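Local structure of sucrose 6(F)-phosphate phosphorylase (Thermoanaerobacterium thermosaccharolyticum DSM 571, 6S9V) at residues C224-P229 / F257-K262; W237-A242 / R266-Y271; K115-E120 / F125-K130. The protein belongs to the alpha-amylase family of enzymes and carries its TIM-barrel catalytic domain, followed in the chain by a five-stranded antiparallel sheet. One frame throughout, in Å; residues are numbered along the deposited sequence.

In the fold
Contact 3 comes first along the chain, between strands 92-97 and 207-210 of the closed eight-stranded parallel barrel, an insertion consistent with domain B of alpha-amylase relatives. Contacts 1 and 2 follow, and their segments alternate: 224-229, 237-242, 257-262 and 266-271. Contact 1 joins the loop after strand 207-210 to helix 257-265; contact 2 joins helix 230-244 to the turn between helix 257-265 and strand 269-271. Their centres lie about 14 Å apart, and Gln-260 NE2 makes a weak hydrogen bond to Tyr-271 O. Contact 3 is about 29 Å, centre to centre, from both and touches neither. The first two thus share one run of the barrel, while the third lies within an excursion from it.

Contact 1 of 3, residues C224-P229 / F257-K262; sequences CFFVEP and FEVQYK
Phe-226 and Val-259 meet in a CH-pi contact centred on the ring, the tight half of a junction whose other half, Glu-228 with Lys-262, is a polar bridge between longer chains, neither buried as Phe-226 is. Val-259 projects from helix 257-265 straight at the flat of the aromatic ring. Its CG1 methyl stands 3.7 Å from the centroid of the Phe-226 ring and only 2° off the normal, so that all six ring carbons are about equally far from it. That branch is the one anti to the backbone N (chi1 167°), and it alone makes the contact. Phe-226, from the loop after strand 207-210, has its backbone hydrogen-bonded to Gly-214, and its side chain also packs on Ile-231 of helix 230-244.

One helical turn beyond Val-259, on the same side of the helix, Lys-262 extends fully with its CG anti to the backbone N (chi1 -178°). Its NZ approaches Glu-228 OE1 from the syn side, and the two atoms are modelled 2.5 Å apart, a salt bridge whose shortness should be read with caution. Glu-228 comes from the opposite direction, and its backbone leads through a cis peptide into exposed Pro-229. The other carboxylate oxygen, Glu-228 OE2, lies in the plane of the Phe-226 ring, 3.8 Å from Phe-226 CD2. An anion at the rim would be expected to suit the slightly positive ring hydrogens, while the methyl of Val-259 takes the electron-rich face.

Both parts therefore join the same loop to the same barrel helix by different means. The apolar one depends on shape and burial; the ionic one, only partly shielded from solvent, pairs opposite charges through Glu-228 OE1 and leaves OE2 set against the aromatic edge.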
loop_
_atom_site.group_PDB
_atom_site.type_symbol
_atom_site.label_atom_id
_atom_site.label_comp_id
_atom_site.label_asym_id
_atom_site.label_seq_id
_atom_site.Cartn_x
_atom_site.Cartn_y
_atom_site.Cartn_z
ATOM N N CYS A 224 1.786 17.925 -12.138
ATOM C CA CYS A 224 1.861 16.575 -12.686
ATOM C C CYS A 224 1.567 15.523 -11.624
ATOM O O CYS A 224 2.057 14.392 -11.705
ATOM C CB CYS A 224 3.218 16.320 -13.335
ATOM S SG CYS A 224 3.516 17.437 -14.722
ATOM N N PHE A 225 0.761 15.882 -10.622
ATOM C CA PHE A 225 0.258 14.911 -9.658
ATOM C C PHE A 225 -1.253 15.054 -9.545
ATOM O O PHE A 225 -1.767 16.146 -9.265
ATOM C CB PHE A 225 0.896 15.061 -8.269
ATOM C CG PHE A 225 0.451 14.003 -7.300
ATOM C CD1 PHE A 225 0.964 12.716 -7.380
ATOM C CD2 PHE A 225 -0.493 14.283 -6.328
ATOM C CE1 PHE A 225 0.539 11.728 -6.499
ATOM C CE2 PHE A 225 -0.916 13.300 -5.449
ATOM C CZ PHE A 225 -0.402 12.031 -5.533
ATOM N N PHE A 226 -1.945 13.941 -9.739
ATOM C CA PHE A 226 -3.400 13.872 -9.770
ATOM C C PHE A 226 -3.995 15.034 -10.565
ATOM O O PHE A 226 -4.794 15.830 -10.069
ATOM C CB PHE A 226 -3.969 13.823 -8.356
ATOM C CG PHE A 226 -5.286 13.124 -8.281
ATOM C CD1 PHE A 226 -5.338 11.749 -8.174
ATOM C CD2 PHE A 226 -6.467 13.837 -8.360
ATOM C CE1 PHE A 226 -6.547 11.092 -8.133
ATOM C CE2 PHE A 226 -7.677 13.187 -8.315
ATOM C CZ PHE A 226 -7.712 11.807 -8.199
ATOM N N VAL A 227 -3.591 15.110 -11.830
ATOM C CA VAL A 227 -4.028 16.188 -12.715
ATOM C C VAL A 227 -5.463 15.896 -13.139
ATOM O O VAL A 227 -5.725 14.912 -13.836
ATOM C CB VAL A 227 -3.112 16.328 -13.937
ATOM C CG1 VAL A 227 -3.602 17.474 -14.835
ATOM C CG2 VAL A 227 -1.667 16.557 -13.519
ATOM N N GLU A 228 -6.415 16.760 -12.700
ATOM C CA GLU A 228 -7.828 16.643 -13.027
ATOM C C GLU A 228 -8.194 17.583 -14.170
ATOM O O GLU A 228 -7.638 18.680 -14.279
ATOM C CB GLU A 228 -8.695 16.964 -11.806
ATOM C CG GLU A 228 -8.446 16.030 -10.636
ATOM C CD GLU A 228 -9.259 16.396 -9.408
ATOM O OE1 GLU A 228 -10.481 16.147 -9.408
ATOM O OE2 GLU A 228 -8.673 16.936 -8.449
ATOM N N PRO A 229 -9.144 17.202 -15.039
ATOM C CA PRO A 229 -9.961 15.981 -15.006
ATOM C C PRO A 229 -9.342 14.780 -15.720
ATOM O O PRO A 229 -9.930 13.697 -15.712
ATOM C CB PRO A 229 -11.240 16.421 -15.723
ATOM C CG PRO A 229 -10.743 17.386 -16.750
ATOM C CD PRO A 229 -9.578 18.116 -16.116
ATOM N N PHE A 257 -6.531 14.748 2.037
ATOM C CA PHE A 257 -7.654 13.840 2.242
ATOM C C PHE A 257 -8.791 14.115 1.262
ATOM O O PHE A 257 -9.546 13.198 0.922
ATOM C CB PHE A 257 -8.141 13.919 3.695
ATOM C CG PHE A 257 -8.985 15.118 3.994
ATOM C CD1 PHE A 257 -10.353 15.092 3.780
ATOM C CD2 PHE A 257 -8.417 16.270 4.512
ATOM C CE1 PHE A 257 -11.128 16.199 4.056
ATOM C CE2 PHE A 257 -9.192 17.377 4.796
ATOM C CZ PHE A 257 -10.547 17.341 4.568
ATOM N N GLU A 258 -8.923 15.355 0.783
ATOM C CA GLU A 258 -9.999 15.671 -0.156
ATOM C C GLU A 258 -9.883 14.860 -1.444
ATOM O O GLU A 258 -10.900 14.507 -2.052
ATOM C CB GLU A 258 -9.990 17.172 -0.480
ATOM C CG GLU A 258 -10.315 18.089 0.707
ATOM C CD GLU A 258 -9.078 18.580 1.480
ATOM O OE1 GLU A 258 -7.980 17.972 1.377
ATOM O OE2 GLU A 258 -9.213 19.599 2.193
ATOM N N VAL A 259 -8.658 14.572 -1.887
ATOM C CA VAL A 259 -8.463 13.773 -3.094
ATOM C C VAL A 259 -8.899 12.335 -2.857
ATOM O O VAL A 259 -9.653 11.753 -3.648
ATOM C CB VAL A 259 -6.992 13.848 -3.543
ATOM C CG1 VAL A 259 -6.697 12.785 -4.593
ATOM C CG2 VAL A 259 -6.670 15.247 -4.048
ATOM N N GLN A 260 -8.433 11.745 -1.760
ATOM C CA GLN A 260 -8.835 10.392 -1.386
ATOM C C GLN A 260 -10.346 10.289 -1.213
ATOM O O GLN A 260 -10.981 9.350 -1.708
ATOM C CB GLN A 260 -8.125 9.998 -0.093
ATOM C CG GLN A 260 -6.645 9.739 -0.274
ATOM C CD GLN A 260 -6.374 8.286 -0.576
ATOM O OE1 GLN A 260 -6.493 7.848 -1.717
ATOM N NE2 GLN A 260 -6.044 7.517 0.453
ATOM N N TYR A 261 -10.944 11.244 -0.503
ATOM C CA TYR A 261 -12.379 11.169 -0.252
ATOM C C TYR A 261 -13.182 11.281 -1.543
ATOM O O TYR A 261 -14.207 10.608 -1.707
ATOM C CB TYR A 261 -12.797 12.251 0.733
ATOM C CG TYR A 261 -12.480 11.942 2.187
ATOM C CD1 TYR A 261 -11.406 11.126 2.548
ATOM C CD2 TYR A 261 -13.257 12.483 3.198
ATOM C CE1 TYR A 261 -11.126 10.861 3.897
ATOM C CE2 TYR A 261 -12.982 12.234 4.530
ATOM C CZ TYR A 261 -11.925 11.427 4.878
ATOM O OH TYR A 261 -11.699 11.197 6.223
ATOM N N LYS A 262 -12.738 12.124 -2.475
ATOM C CA LYS A 262 -13.449 12.243 -3.746
ATOM C C LYS A 262 -13.350 10.949 -4.547
ATOM O O LYS A 262 -14.318 10.540 -5.197
ATOM C CB LYS A 262 -12.897 13.428 -4.534
ATOM C CG LYS A 262 -13.575 13.690 -5.866
ATOM C CD LYS A 262 -13.126 15.046 -6.405
ATOM C CE LYS A 262 -13.411 15.217 -7.883
ATOM N NZ LYS A 262 -12.748 16.455 -8.395
#

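Contact 2 of 3, residues W237-A242 / R266-Y271; sequences WAKGQA and RGFLIY
Lys-239 reaches from helix 230-244 to Gly-267, the C-prime residue of the Schellman motif that closes helix 257-265 before the chain enters barrel strand 269-271. The ammonium NZ of Lys-239 donates to Gly-267 O over 2.9 Å. It arrives from above the carbonyl plane, 47° out of it. A water takes a second N-H, its oxygen 2.6 Å from Lys-239 NZ, and passes a hydrogen bond on to Arg-266 O at 2.7 Å. Two successive carbonyls at the helix end, one directly and one through water, are thus turned to a single positive charge.

Short of the ammonium group, the aliphatic part of the same chain rests obliquely on Phe-268, with Lys-239 CD 3.7 Å from Phe-268 CE1. Full extension of the lysine, CG anti to the backbone N (chi1 -177°), carries NZ past this ring to the turn.

Further out, the positive phi of Gly-267 (93°) turns the chain out of the helix. Phe-268 touches Tyr-232, Leu-235 and Asp-236 of helix 230-244 and Leu-251 of the adjoining strand. The bridging water sits above one face of the Phe-268 ring, its oxygen 3.7 Å from the plane and displaced toward the rim.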
loop_
_atom_site.group_PDB
_atom_site.type_symbol
_atom_site.label_atom_id
_atom_site.label_comp_id
_atom_site.label_asym_id
_atom_site.label_seq_id
_atom_site.Cartn_x
_atom_site.Cartn_y
_atom_site.Cartn_z
ATOM N N TRP A 237 -11.538 4.562 -17.458
ATOM C CA TRP A 237 -11.182 3.564 -18.456
ATOM C C TRP A 237 -10.652 2.303 -17.794
ATOM O O TRP A 237 -11.087 1.188 -18.105
ATOM C CB TRP A 237 -10.143 4.127 -19.431
ATOM C CG TRP A 237 -9.594 3.056 -20.328
ATOM C CD1 TRP A 237 -10.140 2.603 -21.490
ATOM C CD2 TRP A 237 -8.396 2.299 -20.129
ATOM N NE1 TRP A 237 -9.363 1.607 -22.024
ATOM C CE2 TRP A 237 -8.285 1.402 -21.207
ATOM C CE3 TRP A 237 -7.406 2.290 -19.141
ATOM C CZ2 TRP A 237 -7.227 0.505 -21.325
ATOM C CZ3 TRP A 237 -6.359 1.404 -19.260
ATOM C CH2 TRP A 237 -6.275 0.523 -20.342
ATOM N N ALA A 238 -9.700 2.465 -16.871
ATOM C CA ALA A 238 -9.054 1.309 -16.270
ATOM C C ALA A 238 -10.034 0.498 -15.433
ATOM O O ALA A 238 -9.972 -0.738 -15.422
ATOM C CB ALA A 238 -7.864 1.763 -15.428
ATOM N N LYS A 239 -10.934 1.172 -14.713
ATOM C CA LYS A 239 -11.885 0.457 -13.867
ATOM C C LYS A 239 -12.796 -0.437 -14.703
ATOM O O LYS A 239 -13.044 -1.595 -14.343
ATOM C CB LYS A 239 -12.701 1.457 -13.048
ATOM C CG LYS A 239 -13.675 0.805 -12.080
ATOM C CD LYS A 239 -14.310 1.820 -11.149
ATOM C CE LYS A 239 -15.111 1.130 -10.059
ATOM N NZ LYS A 239 -16.245 1.966 -9.580
ATOM N N GLY A 240 -13.295 0.082 -15.831
ATOM C CA GLY A 240 -14.201 -0.691 -16.666
ATOM C C GLY A 240 -13.527 -1.873 -17.335
ATOM O O GLY A 240 -14.127 -2.943 -17.482
ATOM N N GLN A 241 -12.290 -1.683 -17.799
ATOM C CA GLN A 241 -11.548 -2.785 -18.399
ATOM C C GLN A 241 -11.216 -3.853 -17.367
ATOM O O GLN A 241 -11.338 -5.051 -17.642
ATOM C CB GLN A 241 -10.266 -2.266 -19.042
ATOM C CG GLN A 241 -10.495 -1.329 -20.189
ATOM C CD GLN A 241 -11.156 -2.006 -21.366
ATOM O OE1 GLN A 241 -10.892 -3.171 -21.657
ATOM N NE2 GLN A 241 -12.025 -1.278 -22.048
ATOM N N ALA A 242 -10.769 -3.442 -16.179
ATOM C CA ALA A 242 -10.478 -4.416 -15.131
ATOM C C ALA A 242 -11.725 -5.222 -14.778
ATOM O O ALA A 242 -11.655 -6.445 -14.609
ATOM C CB ALA A 242 -9.921 -3.707 -13.895
ATOM N N ARG A 266 -16.559 8.797 -5.611
ATOM C CA ARG A 266 -16.799 8.427 -6.997
ATOM C C ARG A 266 -16.744 6.927 -7.236
ATOM O O ARG A 266 -16.862 6.497 -8.391
ATOM C CB ARG A 266 -15.798 9.151 -7.899
ATOM C CG ARG A 266 -16.082 10.642 -7.971
ATOM C CD ARG A 266 -15.184 11.368 -8.944
ATOM N NE ARG A 266 -15.636 12.746 -9.132
ATOM C CZ ARG A 266 -15.219 13.546 -10.109
ATOM N NH1 ARG A 266 -14.340 13.108 -10.997
ATOM N NH2 ARG A 266 -15.700 14.778 -10.208
ATOM N N GLY A 267 -16.635 6.122 -6.180
ATOM C CA GLY A 267 -16.734 4.681 -6.308
ATOM C C GLY A 267 -15.437 3.928 -6.485
ATOM O O GLY A 267 -15.472 2.776 -6.939
ATOM N N PHE A 268 -14.297 4.538 -6.164
ATOM C CA PHE A 268 -13.000 3.878 -6.233
ATOM C C PHE A 268 -12.553 3.411 -4.853
ATOM O O PHE A 268 -12.706 4.132 -3.861
ATOM C CB PHE A 268 -11.934 4.812 -6.826
ATOM C CG PHE A 268 -12.184 5.179 -8.263
ATOM C CD1 PHE A 268 -11.776 4.344 -9.290
ATOM C CD2 PHE A 268 -12.821 6.362 -8.583
ATOM C CE1 PHE A 268 -12.009 4.682 -10.611
ATOM C CE2 PHE A 268 -13.056 6.705 -9.902
ATOM C CZ PHE A 268 -12.650 5.859 -10.915
ATOM N N LEU A 269 -11.998 2.204 -4.796
ATOM C CA LEU A 269 -11.367 1.719 -3.573
ATOM C C LEU A 269 -10.044 2.437 -3.326
ATOM O O LEU A 269 -9.256 2.650 -4.249
ATOM C CB LEU A 269 -11.126 0.210 -3.653
ATOM C CG LEU A 269 -12.376 -0.671 -3.734
ATOM C CD1 LEU A 269 -12.037 -2.086 -4.163
ATOM C CD2 LEU A 269 -13.055 -0.691 -2.373
ATOM N N ILE A 270 -9.809 2.802 -2.067
ATOM C CA ILE A 270 -8.605 3.515 -1.661
ATOM C C ILE A 270 -7.998 2.848 -0.434
ATOM O O ILE A 270 -8.620 2.028 0.242
ATOM C CB ILE A 270 -8.873 5.006 -1.355
ATOM C CG1 ILE A 270 -9.857 5.140 -0.187
ATOM C CG2 ILE A 270 -9.396 5.722 -2.599
ATOM C CD1 ILE A 270 -9.980 6.551 0.360
ATOM N N TYR A 271 -6.766 3.259 -0.135
ATOM C CA TYR A 271 -6.104 2.890 1.103
ATOM C C TYR A 271 -6.384 3.933 2.175
ATOM O O TYR A 271 -6.396 5.137 1.903
ATOM C CB TYR A 271 -4.594 2.794 0.917
ATOM C CG TYR A 271 -4.111 1.554 0.220
ATOM C CD1 TYR A 271 -4.058 0.339 0.891
ATOM C CD2 TYR A 271 -3.675 1.603 -1.095
ATOM C CE1 TYR A 271 -3.596 -0.800 0.263
ATOM C CE2 TYR A 271 -3.216 0.472 -1.734
ATOM C CZ TYR A 271 -3.175 -0.728 -1.048
ATOM O OH TYR A 271 -2.722 -1.860 -1.675
HETATM O O HOH W 1 -16.092 4.522 -10.051
#

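Contact 3 of 3, residues K115-E120 / F125-K130; sequences KGRKSE and FITLDK
The two backbones come nearest at Arg-117 and Thr-127, whose CA atoms are 9.8 Å apart, each in an irregular stretch with a short 3-10 turn (117-118 and 128-130), so the gap is spanned mainly by the long side chain of Arg-117. That chain bends at chi2 and then runs out to Asp-129, which points back at it. Asp-129 OD2 lies at the edge of the guanidinium, near its plane, and takes hydrogen bonds from two nitrogens at once. The one from Arg-117 NH1 is 2.7 Å long with an N-H...O angle of 151°; the one from Arg-117 NH2, at 3.0 Å, is weak and more bent. This fork is not the side-by-side pairing of both carboxylate oxygens with two N-H groups, for the two planes stand 87° apart.

The other carboxylate oxygen is used at home. Thr-127 OG1 donates to Asp-129 OD1 over 2.7 Å, and this bond helps fix the carboxylate, whose CG lies between the backbone N and the carbonyl carbon (chi1 59°). Thr-127 also covers one face of the guanidinium, with its CB 3.6 Å from Arg-117 NH2. The arginine is exposed and poorly ordered, so details of its grip are less certain than those of the threonine-aspartate pair. Its NH2 has its strongest polar partner in Glu-165, so the guanidinium serves two acids.

Nearby, Lys-130 NZ reaches back to Phe-125 O and forms salt bridges with Asp-123 and Asp-183. Between the third barrel strand, 92-97, and helix 187-202, the contact occupies what is probably domain B: Thr-127 rests on Phe-112 of helix 107-115 and Val-167 of strand 164-168, while Phe-125 packs on Ile-180 of strand 179-181.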
loop_
_atom_site.group_PDB
_atom_site.type_symbol
_atom_site.label_atom_id
_atom_site.label_comp_id
_atom_site.label_asym_id
_atom_site.label_seq_id
_atom_site.Cartn_x
_atom_site.Cartn_y
_atom_site.Cartn_z
ATOM N N LYS A 115 16.426 1.340 -31.764
ATOM C CA LYS A 115 15.940 1.885 -33.023
ATOM C C LYS A 115 15.409 3.310 -32.929
ATOM O O LYS A 115 15.092 3.899 -33.968
ATOM C CB LYS A 115 14.844 0.984 -33.612
ATOM C CG LYS A 115 15.303 -0.432 -33.918
ATOM C CD LYS A 115 14.149 -1.292 -34.410
ATOM C CE LYS A 115 14.578 -2.735 -34.629
ATOM N NZ LYS A 115 13.425 -3.619 -34.965
ATOM N N GLY A 116 15.294 3.877 -31.733
ATOM C CA GLY A 116 14.791 5.236 -31.630
ATOM C C GLY A 116 13.353 5.317 -32.108
ATOM O O GLY A 116 12.512 4.477 -31.767
ATOM N N ARG A 117 13.056 6.335 -32.920
ATOM C CA ARG A 117 11.678 6.575 -33.329
ATOM C C ARG A 117 11.158 5.546 -34.328
ATOM O O ARG A 117 9.940 5.423 -34.484
ATOM C CB ARG A 117 11.538 7.979 -33.923
ATOM C CG ARG A 117 11.979 9.116 -33.000
ATOM C CD ARG A 117 11.399 8.990 -31.591
ATOM N NE ARG A 117 11.799 10.101 -30.726
ATOM C CZ ARG A 117 11.028 11.144 -30.419
ATOM N NH1 ARG A 117 9.791 11.239 -30.891
ATOM N NH2 ARG A 117 11.499 12.096 -29.626
ATOM N N LYS A 118 12.032 4.792 -34.992
ATOM C CA LYS A 118 11.555 3.713 -35.850
ATOM C C LYS A 118 11.153 2.473 -35.059
ATOM O O LYS A 118 10.659 1.507 -35.654
ATOM C CB LYS A 118 12.606 3.349 -36.906
ATOM C CG LYS A 118 12.822 4.417 -37.989
ATOM C CD LYS A 118 11.551 4.649 -38.820
ATOM C CE LYS A 118 11.760 5.675 -39.931
ATOM N NZ LYS A 118 10.539 5.848 -40.778
ATOM N N SER A 119 11.328 2.476 -33.741
ATOM C CA SER A 119 10.805 1.388 -32.932
ATOM C C SER A 119 9.283 1.437 -32.922
ATOM O O SER A 119 8.679 2.506 -32.785
ATOM C CB SER A 119 11.331 1.477 -31.500
ATOM O OG SER A 119 10.632 0.574 -30.666
ATOM N N GLU A 120 8.658 0.268 -33.060
ATOM C CA GLU A 120 7.207 0.200 -32.960
ATOM C C GLU A 120 6.708 0.566 -31.568
ATOM O O GLU A 120 5.519 0.862 -31.411
ATOM C CB GLU A 120 6.718 -1.196 -33.335
ATOM C CG GLU A 120 7.214 -2.293 -32.416
ATOM C CD GLU A 120 6.486 -3.604 -32.632
ATOM O OE1 GLU A 120 5.239 -3.582 -32.724
ATOM O OE2 GLU A 120 7.158 -4.653 -32.719
ATOM N N PHE A 125 6.404 5.564 -24.555
ATOM C CA PHE A 125 7.200 6.317 -23.597
ATOM C C PHE A 125 7.024 7.813 -23.808
ATOM O O PHE A 125 6.636 8.277 -24.884
ATOM C CB PHE A 125 8.675 5.908 -23.713
ATOM C CG PHE A 125 8.864 4.417 -23.727
ATOM C CD1 PHE A 125 8.621 3.671 -22.588
ATOM C CD2 PHE A 125 9.227 3.758 -24.890
ATOM C CE1 PHE A 125 8.765 2.292 -22.597
ATOM C CE2 PHE A 125 9.363 2.385 -24.907
ATOM C CZ PHE A 125 9.127 1.653 -23.766
ATOM N N ILE A 126 7.290 8.564 -22.743
ATOM C CA ILE A 126 7.077 10.019 -22.757
ATOM C C ILE A 126 8.407 10.640 -23.167
ATOM O O ILE A 126 9.187 11.138 -22.356
ATOM C CB ILE A 126 6.565 10.544 -21.409
ATOM C CG1 ILE A 126 5.288 9.811 -20.992
ATOM C CG2 ILE A 126 6.306 12.045 -21.492
ATOM C CD1 ILE A 126 4.779 10.187 -19.605
ATOM N N THR A 127 8.691 10.574 -24.463
ATOM C CA THR A 127 9.757 11.394 -25.018
ATOM C C THR A 127 9.388 12.861 -24.811
ATOM O O THR A 127 8.216 13.238 -24.894
ATOM C CB THR A 127 9.967 11.076 -26.496
ATOM O OG1 THR A 127 8.700 10.990 -27.157
ATOM C CG2 THR A 127 10.712 9.748 -26.652
ATOM N N LEU A 128 10.386 13.689 -24.501
ATOM C CA LEU A 128 10.081 15.042 -24.046
ATOM C C LEU A 128 9.422 15.896 -25.128
ATOM O O LEU A 128 8.842 16.937 -24.803
ATOM C CB LEU A 128 11.344 15.742 -23.541
ATOM C CG LEU A 128 12.038 15.142 -22.314
ATOM C CD1 LEU A 128 12.896 16.210 -21.638
ATOM C CD2 LEU A 128 11.090 14.528 -21.323
ATOM N N ASP A 129 9.505 15.499 -26.399
ATOM C CA ASP A 129 8.802 16.239 -27.441
ATOM C C ASP A 129 7.287 16.184 -27.268
ATOM O O ASP A 129 6.577 16.983 -27.885
ATOM C CB ASP A 129 9.188 15.720 -28.828
ATOM C CG ASP A 129 8.890 14.247 -29.014
ATOM O OD1 ASP A 129 8.510 13.573 -28.034
ATOM O OD2 ASP A 129 9.029 13.764 -30.158
ATOM N N LYS A 130 6.775 15.247 -26.470
ATOM C CA LYS A 130 5.352 15.210 -26.158
ATOM C C LYS A 130 4.940 16.279 -25.153
ATOM O O LYS A 130 3.741 16.544 -25.011
ATOM C CB LYS A 130 4.958 13.827 -25.631
ATOM C CG LYS A 130 5.070 12.710 -26.668
ATOM C CD LYS A 130 4.716 11.353 -26.070
ATOM C CE LYS A 130 4.579 10.271 -27.133
ATOM N NZ LYS A 130 4.265 8.920 -26.544
#